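Local coordinates for protein putative nucleotide-diphospho-sugar transferase (Desulfovibrio desulfuricans subsp. desulfuricans, PDB 3CGX) that is probably a nucleotide-diphospho-sugar transferase of the GT-A type, though its substrates are not established, at residues A48-D53 / Y116-V121. Residues are numbered along the deposited sequence; the frame is centred on the assembly and turned at random. Where two conformers were deposited one is given.
Sequences ARLHAD and YPCELV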
loop_
_atom_site.group_PDB
_atom_site.type_symbol
_atom_site.label_atom_id
_atom_site.label_comp_id
_atom_site.label_asym_id
_atom_site.label_seq_id
_atom_site.Cartn_x
_atom_site.Cartn_y
_atom_site.Cartn_z
ATOM N N ALA A 48 0.971 5.464 -11.518
ATOM C CA ALA A 48 1.224 6.744 -12.213
ATOM C C ALA A 48 0.544 6.782 -13.566
ATOM O O ALA A 48 0.372 7.844 -14.145
ATOM C CB ALA A 48 2.724 7.033 -12.355
ATOM N N ARG A 49 0.080 5.642 -14.035
ATOM C CA ARG A 49 -0.628 5.599 -15.307
ATOM C C ARG A 49 -2.154 5.666 -15.178
ATOM O O ARG A 49 -2.834 5.723 -16.202
ATOM C CB ARG A 49 -0.223 4.341 -16.100
ATOM C CG ARG A 49 1.268 4.326 -16.572
ATOM C CD ARG A 49 1.732 2.955 -17.134
ATOM N N LEU A 50 -2.718 5.673 -13.963
ATOM C CA LEU A 50 -4.200 5.611 -13.788
ATOM C C LEU A 50 -4.934 6.943 -13.971
ATOM O O LEU A 50 -4.294 7.936 -14.126
ATOM C CB LEU A 50 -4.592 5.074 -12.424
ATOM C CG LEU A 50 -4.047 3.665 -12.162
ATOM C CD1 LEU A 50 -4.429 3.205 -10.772
ATOM C CD2 LEU A 50 -4.534 2.714 -13.270
ATOM N N HIS A 51 -6.269 6.900 -13.889
ATOM C CA HIS A 51 -7.168 8.091 -14.042
ATOM C C HIS A 51 -7.431 8.660 -12.651
ATOM O O HIS A 51 -8.574 8.636 -12.133
ATOM C CB HIS A 51 -8.510 7.727 -14.696
ATOM N N ALA A 52 -6.356 9.156 -12.055
ATOM C CA ALA A 52 -6.372 9.625 -10.694
ATOM C C ALA A 52 -5.048 10.318 -10.410
ATOM O O ALA A 52 -4.022 9.918 -10.929
ATOM C CB ALA A 52 -6.577 8.474 -9.735
ATOM N N ASP A 53 -5.087 11.350 -9.568
ATOM C CA ASP A 53 -3.881 11.995 -9.086
ATOM C C ASP A 53 -3.276 11.076 -8.030
ATOM O O ASP A 53 -3.976 10.315 -7.317
ATOM C CB ASP A 53 -4.172 13.364 -8.449
ATOM C CG ASP A 53 -4.625 14.430 -9.460
ATOM O OD1 ASP A 53 -4.446 14.253 -10.683
ATOM O OD2 ASP A 53 -5.113 15.474 -9.000
ATOM N N TYR A 116 0.093 -6.322 -7.182
ATOM C CA TYR A 116 -1.310 -6.016 -7.220
ATOM C C TYR A 116 -1.660 -5.415 -8.573
ATOM O O TYR A 116 -1.038 -4.452 -8.984
ATOM C CB TYR A 116 -1.692 -5.013 -6.149
ATOM C CG TYR A 116 -3.191 -4.946 -5.899
ATOM C CD1 TYR A 116 -3.838 -5.953 -5.180
ATOM C CD2 TYR A 116 -3.945 -3.882 -6.330
ATOM C CE1 TYR A 116 -5.200 -5.898 -4.920
ATOM C CE2 TYR A 116 -5.303 -3.817 -6.058
ATOM C CZ TYR A 116 -5.918 -4.826 -5.366
ATOM O OH TYR A 116 -7.280 -4.763 -5.079
ATOM N N PRO A 117 -2.682 -5.948 -9.248
ATOM C CA PRO A 117 -2.972 -5.330 -10.548
ATOM C C PRO A 117 -3.599 -3.933 -10.457
ATOM O O PRO A 117 -4.604 -3.723 -9.792
ATOM C CB PRO A 117 -3.885 -6.353 -11.229
ATOM C CG PRO A 117 -4.276 -7.349 -10.203
ATOM C CD PRO A 117 -3.679 -6.956 -8.880
ATOM N N CYS A 118 -2.971 -3.000 -11.159
ATOM C CA CYS A 118 -3.395 -1.612 -11.143
ATOM C C CYS A 118 -4.874 -1.479 -11.504
ATOM O O CYS A 118 -5.568 -0.669 -10.909
ATOM C CB CYS A 118 -2.501 -0.698 -12.018
ATOM S SG CYS A 118 -2.323 -0.981 -13.836
ATOM N N GLU A 119 -5.350 -2.337 -12.402
ATOM C CA GLU A 119 -6.709 -2.227 -12.897
ATOM C C GLU A 119 -7.666 -2.427 -11.747
ATOM O O GLU A 119 -8.788 -1.968 -11.817
ATOM C CB GLU A 119 -7.031 -3.173 -14.065
ATOM C CG GLU A 119 -6.695 -4.646 -13.873
ATOM C CD GLU A 119 -5.326 -5.023 -14.339
ATOM O OE1 GLU A 119 -4.367 -4.309 -14.014
ATOM O OE2 GLU A 119 -5.213 -6.073 -15.006
ATOM N N LEU A 120 -7.251 -3.113 -10.679
ATOM C CA LEU A 120 -8.161 -3.271 -9.518
ATOM C C LEU A 120 -8.290 -1.978 -8.697
ATOM O O LEU A 120 -9.308 -1.707 -8.078
ATOM C CB LEU A 120 -7.759 -4.444 -8.611
ATOM C CG LEU A 120 -8.030 -5.832 -9.218
ATOM C CD1 LEU A 120 -7.633 -6.945 -8.246
ATOM C CD2 LEU A 120 -9.488 -5.940 -9.612
ATOM N N VAL A 121 -7.247 -1.185 -8.735
ATOM C CA VAL A 121 -7.255 0.149 -8.100
ATOM C C VAL A 121 -8.185 1.057 -8.883
ATOM O O VAL A 121 -8.970 1.829 -8.288
ATOM C CB VAL A 121 -5.848 0.768 -8.056
ATOM C CG1 VAL A 121 -5.887 2.188 -7.403
ATOM C CG2 VAL A 121 -4.907 -0.136 -7.291
#
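Leu-50 reaches across to the first turn of helix 118-127 and spreads its two methyl groups over Val-121 and Cys-118. CD1 lies 3.8 Å from Val-121 CG1 and 3.9 Å from Val-121 CB, so one branch of the leucine rests against the flank of the valine, the two side chains meeting at about a right angle. The other branch makes a looser contact, with CD2 4.2 Å from Cys-118 CB. CD1 also passes 4.0 Å from Cys-118 O, the carbonyl that receives a weak bond from Val-121 N within the helical turn. In Leu-50, CG stands anti to the carbonyl carbon (chi1 -59°), and a chi2 of 178° places CD1 anti to CA, at the far end of the side chain, where it meets Val-121. No hydrogen bond joins the two segments, and only 130 Å² is buried between them.

Beyond this apolar patch, Leu-50 also touches Ile-7 of strand 5-11 and Gln-122. Gln-122 adds a polar tie through OE1, which accepts a hydrogen bond from His-51 N at the centre of an inverse gamma turn. The contact thus packs the loop joining helix 29-47 to strand 53-58 against the start of helix 118-127, a helix-to-strand connection lying on a sheet-flanking helix in an alpha/beta fold consistent with the GT-A clan.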